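Long-range contacts in erythrocyte binding antigen 140 (Plasmodium falciparum, PDB 4GF2), which probably binds a receptor on the host red cell surface, as an adhesin of erythrocyte invasion whose receptor-binding region holds two Duffy-binding-like domains: residues A[185-190]-A[224-229]; A[232-237]-A[263-268]. The protein carries 3 engineered substitutions. All blocks are in the same frame, centred on the assembly; numbering follows the deposited sequence.

Interactions 1 and 2 lie in series along the chain and draw on the same long helix, 213-242, which offers 224-229 to helix 175-202 and, further on, 232-237 to the short helix 265-269. Their centres are about 11 Å apart, and both are buried contacts in the N-terminal of the two Duffy-binding-like modules. They merge into one core where the ring of F187 meets that of F268, CE2 of F187 standing 3.2 Å from CE2 of F268, with the planes at about 30°. Each contact also pairs a methionine sulfur of helix 213-242 with one of these rings: M226 with F187, M233 with F268.

Interaction 1 (A[185-190]-A[224-229]); sequences ENFLME and SFMKKS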
ATOM      1  N   GLU A 185       5.560 -28.080  -3.516  1.00 42.95           N
ATOM      2  CA  GLU A 185       4.666 -28.624  -2.497  1.00 45.63           C
ATOM      3  C   GLU A 185       4.612 -27.719  -1.265  1.00 41.64           C
ATOM      4  O   GLU A 185       3.534 -27.439  -0.746  1.00 40.73           O
ATOM      5  CB  GLU A 185       5.094 -30.038  -2.099  1.00 55.34           C
ATOM      6  CG  GLU A 185       4.854 -31.078  -3.185  1.00 69.57           C
ATOM      7  CD  GLU A 185       5.461 -32.433  -2.851  1.00 83.39           C
ATOM      8  OE1 GLU A 185       6.520 -32.471  -2.189  1.00 89.04           O
ATOM      9  OE2 GLU A 185       4.876 -33.463  -3.251  1.00 88.43           O
ATOM     10  N   ASN A 186       5.770 -27.260  -0.798  1.00 41.05           N
ATOM     11  CA  ASN A 186       5.810 -26.347   0.335  1.00 42.73           C
ATOM     12  C   ASN A 186       4.961 -25.116   0.035  1.00 45.93           C
ATOM     13  O   ASN A 186       4.261 -24.596   0.906  1.00 49.78           O
ATOM     14  CB  ASN A 186       7.244 -25.907   0.653  1.00 41.52           C
ATOM     15  CG  ASN A 186       8.153 -27.060   1.077  1.00 41.45           C
ATOM     16  OD1 ASN A 186       9.376 -26.975   0.928  1.00 43.56           O
ATOM     17  ND2 ASN A 186       7.569 -28.128   1.613  1.00 40.74           N
ATOM     18  N   PHE A 187       5.028 -24.662  -1.211  1.00 44.40           N
ATOM     19  CA  PHE A 187       4.362 -23.435  -1.631  1.00 43.91           C
ATOM     20  C   PHE A 187       2.843 -23.561  -1.632  1.00 42.57           C
ATOM     21  O   PHE A 187       2.146 -22.706  -1.092  1.00 41.72           O
ATOM     22  CB  PHE A 187       4.838 -23.047  -3.029  1.00 46.05           C
ATOM     23  CG  PHE A 187       4.059 -21.925  -3.640  1.00 47.49           C
ATOM     24  CD1 PHE A 187       4.238 -20.625  -3.206  1.00 48.57           C
ATOM     25  CD2 PHE A 187       3.154 -22.168  -4.656  1.00 46.92           C
ATOM     26  CE1 PHE A 187       3.523 -19.592  -3.768  1.00 48.45           C
ATOM     27  CE2 PHE A 187       2.438 -21.136  -5.220  1.00 46.81           C
ATOM     28  CZ  PHE A 187       2.623 -19.848  -4.777  1.00 47.63           C
ATOM     29  N   LEU A 188       2.336 -24.625  -2.248  1.00 42.92           N
ATOM     30  CA  LEU A 188       0.897 -24.827  -2.358  1.00 45.52           C
ATOM     31  C   LEU A 188       0.260 -25.005  -0.987  1.00 49.90           C
ATOM     32  O   LEU A 188      -0.884 -24.614  -0.769  1.00 52.51           O
ATOM     33  CB  LEU A 188       0.589 -26.038  -3.243  1.00 44.53           C
ATOM     34  CG  LEU A 188       1.008 -25.884  -4.710  1.00 42.98           C
ATOM     35  CD1 LEU A 188       0.778 -27.173  -5.480  1.00 43.10           C
ATOM     36  CD2 LEU A 188       0.269 -24.727  -5.371  1.00 44.64           C
ATOM     37  N   MET A 189       1.006 -25.587  -0.060  1.00 50.40           N
ATOM     38  CA  MET A 189       0.484 -25.836   1.273  1.00 50.04           C
ATOM     39  C   MET A 189       0.333 -24.518   2.021  1.00 47.89           C
ATOM     40  O   MET A 189      -0.731 -24.216   2.563  1.00 50.01           O
ATOM     41  CB  MET A 189       1.411 -26.783   2.036  1.00 51.07           C
ATOM     42  CG  MET A 189       0.901 -27.182   3.409  1.00 52.19           C
ATOM     43  SD  MET A 189       1.812 -28.578   4.102  1.00 76.34           S
ATOM     44  CE  MET A 189       3.457 -27.886   4.241  1.00 62.40           C
ATOM     45  N   GLU A 190       1.399 -23.728   2.035  1.00 44.73           N
ATOM     46  CA  GLU A 190       1.382 -22.462   2.747  1.00 43.58           C
ATOM     47  C   GLU A 190       0.404 -21.501   2.063  1.00 43.82           C
ATOM     48  O   GLU A 190      -0.216 -20.659   2.714  1.00 45.60           O
ATOM     49  CB  GLU A 190       2.800 -21.880   2.810  1.00 44.46           C
ATOM     50  CG  GLU A 190       2.914 -20.523   3.489  1.00 47.85           C
ATOM     51  CD  GLU A 190       2.523 -20.554   4.954  1.00 52.63           C
ATOM     52  OE1 GLU A 190       2.214 -21.645   5.473  1.00 50.29           O
ATOM     53  OE2 GLU A 190       2.522 -19.478   5.589  1.00 58.83           O
ATOM     54  N   SER A 224       2.727 -10.642   0.694  1.00 46.56           N
ATOM     55  CA  SER A 224       4.175 -10.694   0.856  1.00 48.68           C
ATOM     56  C   SER A 224       4.695 -12.102   0.590  1.00 45.69           C
ATOM     57  O   SER A 224       5.772 -12.274   0.024  1.00 47.58           O
ATOM     58  CB  SER A 224       4.592 -10.218   2.250  1.00 53.99           C
ATOM     59  OG  SER A 224       4.008 -11.004   3.267  1.00 56.04           O
ATOM     60  N   PHE A 225       3.917 -13.105   0.982  1.00 42.73           N
ATOM     61  CA  PHE A 225       4.311 -14.493   0.788  1.00 43.82           C
ATOM     62  C   PHE A 225       4.408 -14.835  -0.695  1.00 48.33           C
ATOM     63  O   PHE A 225       5.266 -15.619  -1.103  1.00 51.95           O
ATOM     64  CB  PHE A 225       3.315 -15.430   1.467  1.00 43.13           C
ATOM     65  CG  PHE A 225       3.363 -16.832   0.946  1.00 45.77           C
ATOM     66  CD1 PHE A 225       4.341 -17.708   1.372  1.00 47.40           C
ATOM     67  CD2 PHE A 225       2.433 -17.270   0.020  1.00 48.44           C
ATOM     68  CE1 PHE A 225       4.389 -18.999   0.888  1.00 49.27           C
ATOM     69  CE2 PHE A 225       2.477 -18.559  -0.467  1.00 50.34           C
ATOM     70  CZ  PHE A 225       3.455 -19.426  -0.031  1.00 50.54           C
ATOM     71  N   MET A 226       3.519 -14.256  -1.496  1.00 49.05           N
ATOM     72  CA  MET A 226       3.553 -14.456  -2.939  1.00 50.30           C
ATOM     73  C   MET A 226       4.757 -13.737  -3.548  1.00 53.78           C
ATOM     74  O   MET A 226       5.434 -14.276  -4.423  1.00 55.54           O
ATOM     75  CB  MET A 226       2.255 -13.965  -3.582  1.00 50.17           C
ATOM     76  CG  MET A 226       1.016 -14.726  -3.132  1.00 49.30           C
ATOM     77  SD  MET A 226       0.982 -16.449  -3.671  1.00 49.67           S
ATOM     78  CE  MET A 226       0.569 -16.271  -5.404  1.00 59.16           C
ATOM     79  N   LYS A 227       5.027 -12.522  -3.079  1.00 54.53           N
ATOM     80  CA  LYS A 227       6.195 -11.777  -3.537  1.00 57.21           C
ATOM     81  C   LYS A 227       7.463 -12.591  -3.311  1.00 53.54           C
ATOM     82  O   LYS A 227       8.223 -12.843  -4.245  1.00 54.02           O
ATOM     83  CB  LYS A 227       6.307 -10.442  -2.804  1.00 62.58           C
ATOM     84  CG  LYS A 227       5.238  -9.430  -3.171  1.00 66.94           C
ATOM     85  CD  LYS A 227       5.421  -8.148  -2.377  1.00 71.21           C
ATOM     86  CE  LYS A 227       4.385  -7.100  -2.743  1.00 74.39           C
ATOM     87  NZ  LYS A 227       4.511  -5.888  -1.885  1.00 76.92           N
ATOM     88  N   LYS A 228       7.685 -12.998  -2.063  1.00 50.70           N
ATOM     89  CA  LYS A 228       8.848 -13.805  -1.711  1.00 51.25           C
ATOM     90  C   LYS A 228       8.901 -15.086  -2.530  1.00 46.01           C
ATOM     91  O   LYS A 228       9.956 -15.458  -3.044  1.00 45.83           O
ATOM     92  CB  LYS A 228       8.831 -14.157  -0.223  1.00 57.62           C
ATOM     93  CG  LYS A 228       9.074 -12.974   0.694  1.00 66.65           C
ATOM     94  CD  LYS A 228       9.186 -13.413   2.144  1.00 72.08           C
ATOM     95  CE  LYS A 228       9.628 -12.268   3.042  1.00 77.02           C
ATOM     96  NZ  LYS A 228       8.665 -11.131   3.037  1.00 78.35           N
ATOM     97  N   SER A 229       7.762 -15.757  -2.646  1.00 43.36           N
ATOM     98  CA  SER A 229       7.689 -17.015  -3.380  1.00 43.88           C
ATOM     99  C   SER A 229       8.034 -16.835  -4.855  1.00 49.06           C
ATOM    100  O   SER A 229       8.693 -17.687  -5.449  1.00 52.81           O
ATOM    101  CB  SER A 229       6.297 -17.633  -3.243  1.00 42.50           C
ATOM    102  OG  SER A 229       6.020 -17.957  -1.890  1.00 42.16           O
TER
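An antiparallel helix pair in the first Duffy-binding-like region of the adhesin, helices 175-202 and 213-242, meets here through two phenylalanines. The local axes run at 170° to each other and come no closer than 11.6 Å, a gap bridged by side chains rather than by backbone. F187 sends its ring across with CG anti to the backbone N (chi1 171°), and F225 does the same from the other helix. The two rings lie nearly parallel but slid apart, with centroids 5.4 Å from each other, so they barely overlap, the closest atoms being CD1 of F187 and CZ of F225 at 3.5 Å. On helix 213-242, S229 comes up to the ring of F187, its CB 3.4 Å from CE1 of F187, while M226, bent at both chi2 and chi3, brings SD to within 3.9 Å of CZ of F187. That is a Met-aromatic contact of oblique approach. E190 completes the interface with its aliphatic part. Its chain, bent at chi2 (63°), lays CG 3.4 Å from CE1 of F225, and the carboxylate plane is steeply inclined to the ring; the charge itself is taken up by a salt bridge from R193, one turn further along the same helix. Beyond the pair, the ring of W183 meets that of F187 with the planes nearly parallel, F269 touches M226 and S229, and L194 lies against F225. The hydroxyl of S229 lies over one face of the F225 ring, toward its rim, and beside CD1 and CE1 of F187, yet donates back to its own helix. The carbonyl O of F225 thus receives two donors, the backbone N of S229 and the side-chain hydroxyl. From above the carbonyl plane, OG of S229 stands 2.6 Å from O of F225.

Interaction 2 (A[232-237]-A[263-268]); sequences QMEVLT and NDLDDF
L265 and M233 carry this contact, a small apolar meeting of a long helix with the first turn of a short one. L265 projects toward helix 213-242, and the methyl of M233 settles on its branch point: CE of M233 lies 3.3 Å from both CG and CD2 of L265. The M233 chain runs out extended, CG anti to the backbone N, and turns only at chi3 (72°), which directs the methyl to the leucine. The same reach sets SD over one face of the F268 ring, 4.3 Å from its centroid and 27° off the normal, a face-on Met-aromatic contact. CD2 of L265 also rests against CG of E234, at 3.7 Å, and meets the methyl CG2 of T237 tip to tip. The start of the short helix is fixed by D264 at the N-cap, whose OD1 accepts an almost straight bond from the backbone N of D267. Around this core, F257 of helix 252-259 touches both M233 and L265, L253 of that helix reaches T237, W183 of helix 175-202 packs on M233, and on the side of V235 and L236 the strand 33-37 adds C35.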
ATOM      1  N   GLN A 232      11.731 -16.538  -5.354  1.00 53.84           N
ATOM      2  CA  GLN A 232      12.323 -17.843  -5.083  1.00 52.66           C
ATOM      3  C   GLN A 232      12.207 -18.758  -6.294  1.00 53.98           C
ATOM      4  O   GLN A 232      13.193 -19.363  -6.721  1.00 58.19           O
ATOM      5  CB  GLN A 232      11.658 -18.500  -3.869  1.00 50.83           C
ATOM      6  CG  GLN A 232      12.133 -17.954  -2.529  1.00 51.98           C
ATOM      7  CD  GLN A 232      11.459 -18.629  -1.346  1.00 52.16           C
ATOM      8  OE1 GLN A 232      10.559 -19.454  -1.513  1.00 52.73           O
ATOM      9  NE2 GLN A 232      11.896 -18.281  -0.141  1.00 52.72           N
ATOM     10  N   MET A 233      11.005 -18.855  -6.853  1.00 51.61           N
ATOM     11  CA  MET A 233      10.785 -19.750  -7.977  1.00 50.78           C
ATOM     12  C   MET A 233      11.587 -19.293  -9.191  1.00 53.76           C
ATOM     13  O   MET A 233      12.088 -20.116  -9.950  1.00 54.84           O
ATOM     14  CB  MET A 233       9.301 -19.849  -8.328  1.00 50.04           C
ATOM     15  CG  MET A 233       8.944 -21.149  -9.047  1.00 50.59           C
ATOM     16  SD  MET A 233       7.221 -21.245  -9.567  1.00 75.82           S
ATOM     17  CE  MET A 233       7.207 -20.069 -10.908  1.00145.28           C
ATOM     18  N   GLU A 234      11.713 -17.984  -9.371  1.00 55.70           N
ATOM     19  CA  GLU A 234      12.522 -17.456 -10.464  1.00 59.90           C
ATOM     20  C   GLU A 234      13.929 -18.034 -10.379  1.00 62.14           C
ATOM     21  O   GLU A 234      14.433 -18.605 -11.344  1.00 64.79           O
ATOM     22  CB  GLU A 234      12.567 -15.927 -10.424  1.00 61.85           C
ATOM     23  CG  GLU A 234      11.281 -15.262 -10.887  1.00 64.91           C
ATOM     24  CD  GLU A 234      11.297 -13.756 -10.686  1.00 71.13           C
ATOM     25  OE1 GLU A 234      12.378 -13.206 -10.388  1.00 75.91           O
ATOM     26  OE2 GLU A 234      10.229 -13.125 -10.827  1.00 71.89           O
ATOM     27  N   VAL A 235      14.556 -17.897  -9.216  1.00 60.86           N
ATOM     28  CA  VAL A 235      15.890 -18.442  -9.004  1.00 59.45           C
ATOM     29  C   VAL A 235      15.933 -19.918  -9.374  1.00 60.59           C
ATOM     30  O   VAL A 235      16.710 -20.334 -10.231  1.00 63.56           O
ATOM     31  CB  VAL A 235      16.322 -18.292  -7.537  1.00 53.68           C
ATOM     32  CG1 VAL A 235      17.524 -19.184  -7.233  1.00 52.95           C
ATOM     33  CG2 VAL A 235      16.628 -16.835  -7.224  1.00 53.51           C
ATOM     34  N   LEU A 236      15.087 -20.703  -8.721  1.00 57.72           N
ATOM     35  CA  LEU A 236      15.068 -22.147  -8.917  1.00 56.37           C
ATOM     36  C   LEU A 236      14.831 -22.511 -10.379  1.00 60.05           C
ATOM     37  O   LEU A 236      15.446 -23.439 -10.904  1.00 58.60           O
ATOM     38  CB  LEU A 236      13.990 -22.787  -8.036  1.00 52.45           C
ATOM     39  CG  LEU A 236      14.206 -22.672  -6.524  1.00 48.76           C
ATOM     40  CD1 LEU A 236      12.999 -23.200  -5.749  1.00 43.98           C
ATOM     41  CD2 LEU A 236      15.467 -23.415  -6.113  1.00 50.23           C
ATOM     42  N   THR A 237      13.941 -21.772 -11.032  1.00 64.95           N
ATOM     43  CA  THR A 237      13.549 -22.086 -12.398  1.00 69.07           C
ATOM     44  C   THR A 237      14.663 -21.729 -13.377  1.00 71.53           C
ATOM     45  O   THR A 237      14.846 -22.399 -14.394  1.00 76.03           O
ATOM     46  CB  THR A 237      12.246 -21.359 -12.795  1.00 71.47           C
ATOM     47  OG1 THR A 237      11.450 -22.218 -13.618  1.00 75.05           O
ATOM     48  CG2 THR A 237      12.538 -20.066 -13.544  1.00 72.39           C
ATOM     49  N   ASN A 263       0.028 -21.078 -16.596  1.00 96.86           N
ATOM     50  CA  ASN A 263       0.750 -20.980 -17.862  1.00 98.53           C
ATOM     51  C   ASN A 263       2.257 -20.790 -17.694  1.00 94.25           C
ATOM     52  O   ASN A 263       3.043 -21.282 -18.503  1.00 91.81           O
ATOM     53  CB  ASN A 263       0.182 -19.827 -18.692  1.00102.74           C
ATOM     54  CG  ASN A 263      -1.312 -19.953 -18.916  1.00104.41           C
ATOM     55  OD1 ASN A 263      -1.842 -21.058 -19.028  1.00103.96           O
ATOM     56  ND2 ASN A 263      -1.998 -18.819 -18.978  1.00105.97           N
ATOM     57  N   ASP A 264       2.649 -20.074 -16.644  1.00 93.97           N
ATOM     58  CA  ASP A 264       4.053 -19.755 -16.401  1.00 94.89           C
ATOM     59  C   ASP A 264       4.194 -18.968 -15.103  1.00 93.04           C
ATOM     60  O   ASP A 264       3.196 -18.661 -14.451  1.00 94.09           O
ATOM     61  CB  ASP A 264       4.620 -18.948 -17.568  1.00 98.36           C
ATOM     62  CG  ASP A 264       3.733 -17.781 -17.953  1.00 99.80           C
ATOM     63  OD1 ASP A 264       3.076 -17.211 -17.055  1.00 95.94           O
ATOM     64  OD2 ASP A 264       3.690 -17.436 -19.153  1.00104.99           O
ATOM     65  N   LEU A 265       5.429 -18.641 -14.732  1.00 90.97           N
ATOM     66  CA  LEU A 265       5.690 -17.905 -13.498  1.00 89.43           C
ATOM     67  C   LEU A 265       4.667 -16.800 -13.284  1.00 92.95           C
ATOM     68  O   LEU A 265       3.964 -16.778 -12.275  1.00 91.48           O
ATOM     69  CB  LEU A 265       7.093 -17.296 -13.508  1.00 90.68           C
ATOM     70  CG  LEU A 265       8.265 -18.277 -13.500  1.00 92.66           C
ATOM     71  CD1 LEU A 265       8.971 -18.289 -14.845  1.00 97.73           C
ATOM     72  CD2 LEU A 265       9.244 -17.928 -12.386  1.00 91.61           C
ATOM     73  N   ASP A 266       4.588 -15.883 -14.241  1.00 98.79           N
ATOM     74  CA  ASP A 266       3.681 -14.748 -14.138  1.00101.80           C
ATOM     75  C   ASP A 266       2.272 -15.209 -13.771  1.00 92.65           C
ATOM     76  O   ASP A 266       1.731 -14.812 -12.739  1.00 86.81           O
ATOM     77  CB  ASP A 266       3.661 -13.964 -15.453  1.00116.53           C
ATOM     78  CG  ASP A 266       2.845 -12.687 -15.362  1.00125.49           C
ATOM     79  OD1 ASP A 266       2.620 -12.202 -14.233  1.00124.89           O
ATOM     80  OD2 ASP A 266       2.436 -12.165 -16.422  1.00132.50           O
ATOM     81  N   ASP A 267       1.690 -16.058 -14.611  1.00 92.37           N
ATOM     82  CA  ASP A 267       0.333 -16.548 -14.391  1.00 92.18           C
ATOM     83  C   ASP A 267       0.247 -17.366 -13.107  1.00 87.83           C
ATOM     84  O   ASP A 267      -0.828 -17.517 -12.525  1.00 87.46           O
ATOM     85  CB  ASP A 267      -0.122 -17.395 -15.581  1.00 97.03           C
ATOM     86  CG  ASP A 267      -1.554 -17.875 -15.441  1.00 98.69           C
ATOM     87  OD1 ASP A 267      -2.383 -17.126 -14.880  1.00 96.83           O
ATOM     88  OD2 ASP A 267      -1.849 -19.000 -15.896  1.00102.06           O
ATOM     89  N   PHE A 268       1.387 -17.889 -12.671  1.00 84.78           N
ATOM     90  CA  PHE A 268       1.453 -18.695 -11.459  1.00 79.70           C
ATOM     91  C   PHE A 268       1.220 -17.824 -10.228  1.00 78.99           C
ATOM     92  O   PHE A 268       0.651 -18.277  -9.234  1.00 75.84           O
ATOM     93  CB  PHE A 268       2.816 -19.383 -11.369  1.00 75.24           C
ATOM     94  CG  PHE A 268       2.851 -20.559 -10.436  1.00 70.53           C
ATOM     95  CD1 PHE A 268       2.401 -21.801 -10.848  1.00 71.59           C
ATOM     96  CD2 PHE A 268       3.349 -20.425  -9.152  1.00 66.21           C
ATOM     97  CE1 PHE A 268       2.438 -22.887  -9.993  1.00 70.26           C
ATOM     98  CE2 PHE A 268       3.391 -21.507  -8.294  1.00 64.74           C
ATOM     99  CZ  PHE A 268       2.935 -22.740  -8.715  1.00 67.03           C
TER